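PDB 3HRV: toxin coregulated pilin from Vibrio cholerae, which forms the major subunit of the toxin-coregulated pilus, a type IV pilus essential for bacterial aggregation and colonization of the host small intestine. Local coordinates for residues Ile38-Thr43 / Gly48-Thr53. Numbering follows the deposited sequence.
Sequences IAMTQT and GNYPAT
Tyr50 lays one edge of its ring along the helix backbone at Met40 and Thr41. Its CE2 comes to 3.5 Å from the carbonyl O of Met40, which lies at the edge of the ring and near its plane, an approach that probably gives a weak, favourable C-H to O attraction. The methyl CE of Met40 meets Tyr50 CD2 at 3.8 Å, from the other side of the ring plane than Met40 O. An unbranched, flexible methionine suits this place: its CA-CB bond does not aim at the loop, but successive bends at chi2 (-60°) and chi3 (-69°) swing the terminal methyl round to the ring. That same CE touches CD of Pro51 at 4.2 Å, so one methyl meets both the tyrosine ring and the proline ring that follows it in the chain. At the far end of the phenol, the methyl CG2 of Thr41 lies beside Tyr50 OH, 3.8 Å away. Thr41 turns its apolar branch to the tyrosine, while OG1 is hydrogen-bonded to Gln37 O one turn back in the helix.

No hydrogen bond joins 38-43 to 48-53; the polar bonds that position the loop come from around it. Tyr50 OH is hydrogen-bonded to O of Ser192, the last residue of the chain, which gives the buried hydroxyl a polar partner and helps to hold the ring in place, and Phe101 meets its ring with the planes inclined at about 50°. Pro51 O and Thr53 OG1 both bond to Ser90 on strand 87-93, while Leu62 and Leu66 of helix 56-68 pack on Met40. The contact folds the start of the αβ-loop of type IV pilins back against the last turns of helix 24-44, the part of the N-terminal pilin helix kept in this globular domain, while the bonds to Ser90 tie that loop to the antiparallel sheet.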
ATOM      1  N   ILE A  38     -11.602  -0.804   2.017  1.00 15.71           N
ATOM      2  CA  ILE A  38     -12.924  -1.375   2.260  1.00 16.30           C
ATOM      3  C   ILE A  38     -13.758  -1.261   0.983  1.00 15.62           C
ATOM      4  O   ILE A  38     -14.438  -2.207   0.582  1.00 15.37           O
ATOM      5  CB  ILE A  38     -13.645  -0.640   3.417  1.00 18.07           C
ATOM      6  CG1 ILE A  38     -12.964  -0.979   4.744  1.00 19.60           C
ATOM      7  CG2 ILE A  38     -15.120  -1.024   3.448  1.00 20.26           C
ATOM      8  CD1 ILE A  38     -13.531  -0.229   5.936  1.00 22.63           C
ATOM      9  N   ALA A  39     -13.701  -0.103   0.336  1.00 14.74           N
ATOM     10  CA  ALA A  39     -14.451   0.094  -0.897  1.00 14.13           C
ATOM     11  C   ALA A  39     -13.986  -0.899  -1.961  1.00 14.74           C
ATOM     12  O   ALA A  39     -14.800  -1.455  -2.701  1.00 13.56           O
ATOM     13  CB  ALA A  39     -14.274   1.525  -1.400  1.00 15.43           C
ATOM     14  N   MET A  40     -12.677  -1.125  -2.036  1.00 14.42           N
ATOM     15  CA  MET A  40     -12.129  -2.049  -3.025  1.00 15.08           C
ATOM     16  C   MET A  40     -12.569  -3.491  -2.809  1.00 14.61           C
ATOM     17  O   MET A  40     -13.018  -4.151  -3.748  1.00 15.29           O
ATOM     18  CB  MET A  40     -10.601  -1.970  -3.042  1.00 13.51           C
ATOM     19  CG  MET A  40     -10.061  -0.713  -3.718  1.00 14.66           C
ATOM     20  SD  MET A  40     -10.557  -0.553  -5.454  1.00 17.56           S
ATOM     21  CE  MET A  40      -9.620  -1.888  -6.181  1.00 14.25           C
ATOM     22  N   THR A  41     -12.440  -3.987  -1.583  1.00 14.37           N
ATOM     23  CA  THR A  41     -12.849  -5.358  -1.308  1.00 14.83           C
ATOM     24  C   THR A  41     -14.361  -5.525  -1.434  1.00 14.49           C
ATOM     25  O   THR A  41     -14.833  -6.518  -1.988  1.00 16.21           O
ATOM     26  CB  THR A  41     -12.399  -5.813   0.093  1.00 14.40           C
ATOM     27  OG1 THR A  41     -12.870  -4.883   1.074  1.00 15.53           O
ATOM     28  CG2 THR A  41     -10.886  -5.898   0.163  1.00 15.29           C
ATOM     29  N   GLN A  42     -15.192  -4.480  -0.990  1.00 14.87           N
ATOM     30  CA  GLN A  42     -16.651  -4.572  -1.080  1.00 15.20           C
ATOM     31  C   GLN A  42     -17.116  -4.627  -2.525  1.00 16.75           C
ATOM     32  O   GLN A  42     -18.073  -5.323  -2.859  1.00 19.06           O
ATOM     33  CB  GLN A  42     -17.322  -3.367  -0.411  1.00 14.55           C
ATOM     34  CG  GLN A  42     -17.307  -3.387   1.098  1.00 15.21           C
ATOM     35  CD  GLN A  42     -17.907  -2.127   1.690  1.00 17.60           C
ATOM     36  OE1 GLN A  42     -18.098  -1.130   0.991  1.00 22.07           O
ATOM     37  NE2 GLN A  42     -18.191  -2.158   2.985  1.00 22.19           N
ATOM     38  N   THR A  43     -16.364  -3.959  -3.328  1.00 16.45           N
ATOM     39  CA  THR A  43     -16.725  -3.895  -4.734  1.00 16.37           C
ATOM     40  C   THR A  43     -16.271  -5.091  -5.568  1.00 16.61           C
ATOM     41  O   THR A  43     -17.025  -5.576  -6.415  1.00 18.80           O
ATOM     42  CB  THR A  43     -16.141  -2.621  -5.390  1.00 15.81           C
ATOM     43  OG1 THR A  43     -16.626  -1.460  -4.705  1.00 15.77           O
ATOM     44  CG2 THR A  43     -16.542  -2.540  -6.856  1.00 17.05           C
ATOM     45  N   GLY A  48     -14.325 -11.517  -7.877  1.00 29.89           N
ATOM     46  CA  GLY A  48     -13.193 -12.423  -7.903  1.00 31.64           C
ATOM     47  C   GLY A  48     -11.949 -11.778  -8.482  0.50 31.74           C
ATOM     48  O   GLY A  48     -10.834 -12.240  -8.244  0.50 32.23           O
ATOM     49  N   ASN A  49     -12.139 -10.707  -9.247  1.00 29.98           N
ATOM     50  CA  ASN A  49     -11.014 -10.005  -9.858  1.00 28.28           C
ATOM     51  C   ASN A  49     -11.092  -8.494  -9.693  1.00 26.07           C
ATOM     52  O   ASN A  49     -12.178  -7.913  -9.676  1.00 24.62           O
ATOM     53  CB  ASN A  49     -10.900 -10.271 -11.304  0.65 30.27           C
ATOM     54  CG  ASN A  49     -10.009 -11.471 -11.546  0.65 31.95           C
ATOM     55  OD1 ASN A  49      -8.826 -11.328 -11.851  0.65 32.98           O
ATOM     56  ND2 ASN A  49     -10.575 -12.664 -11.410  0.65 33.62           N
ATOM     57  N   TYR A  50      -9.926  -7.868  -9.577  1.00 22.74           N
ATOM     58  CA  TYR A  50      -9.831  -6.422  -9.431  1.00 21.15           C
ATOM     59  C   TYR A  50      -9.543  -5.805 -10.803  1.00 21.33           C
ATOM     60  O   TYR A  50      -8.974  -6.463 -11.673  1.00 22.14           O
ATOM     61  CB  TYR A  50      -8.735  -6.074  -8.416  1.00 20.21           C
ATOM     62  CG  TYR A  50      -9.096  -6.486  -7.005  1.00 17.97           C
ATOM     63  CD1 TYR A  50      -8.721  -7.731  -6.495  1.00 18.40           C
ATOM     64  CD2 TYR A  50      -9.868  -5.654  -6.199  1.00 17.76           C
ATOM     65  CE1 TYR A  50      -9.111  -8.132  -5.215  1.00 18.28           C
ATOM     66  CE2 TYR A  50     -10.265  -6.042  -4.927  1.00 18.81           C
ATOM     67  CZ  TYR A  50      -9.885  -7.280  -4.437  1.00 17.29           C
ATOM     68  OH  TYR A  50     -10.279  -7.654  -3.172  1.00 19.39           O
ATOM     69  N   PRO A  51      -9.920  -4.530 -11.008  1.00 20.32           N
ATOM     70  CA  PRO A  51      -9.744  -3.809 -12.279  1.00 21.28           C
ATOM     71  C   PRO A  51      -8.202  -3.685 -12.626  1.00 21.18           C
ATOM     72  O   PRO A  51      -7.249  -3.273 -11.975  1.00 23.36           O
ATOM     73  CB  PRO A  51     -10.116  -2.369 -11.925  1.00 23.14           C
ATOM     74  CG  PRO A  51     -10.985  -2.507 -10.751  1.00 23.48           C
ATOM     75  CD  PRO A  51     -10.334  -3.596  -9.951  1.00 22.03           C
ATOM     76  N   ALA A  52      -8.026  -4.025 -13.973  1.00 21.20           N
ATOM     77  CA  ALA A  52      -6.674  -3.933 -14.501  1.00 20.80           C
ATOM     78  C   ALA A  52      -6.162  -2.493 -14.488  1.00 21.80           C
ATOM     79  O   ALA A  52      -6.885  -1.560 -14.845  1.00 21.27           O
ATOM     80  CB  ALA A  52      -6.633  -4.492 -15.919  1.00 22.39           C
ATOM     81  N   THR A  53      -4.914  -2.327 -14.056  1.00 20.52           N
ATOM     82  CA  THR A  53      -4.259  -1.020 -13.998  1.00 22.25           C
ATOM     83  C   THR A  53      -2.847  -1.192 -14.551  1.00 23.72           C
ATOM     84  O   THR A  53      -1.950  -1.649 -13.851  1.00 24.55           O
ATOM     85  CB  THR A  53      -4.161  -0.496 -12.549  1.00 21.43           C
ATOM     86  OG1 THR A  53      -3.496  -1.468 -11.735  1.00 19.63           O
ATOM     87  CG2 THR A  53      -5.547  -0.219 -11.979  1.00 20.74           C
TER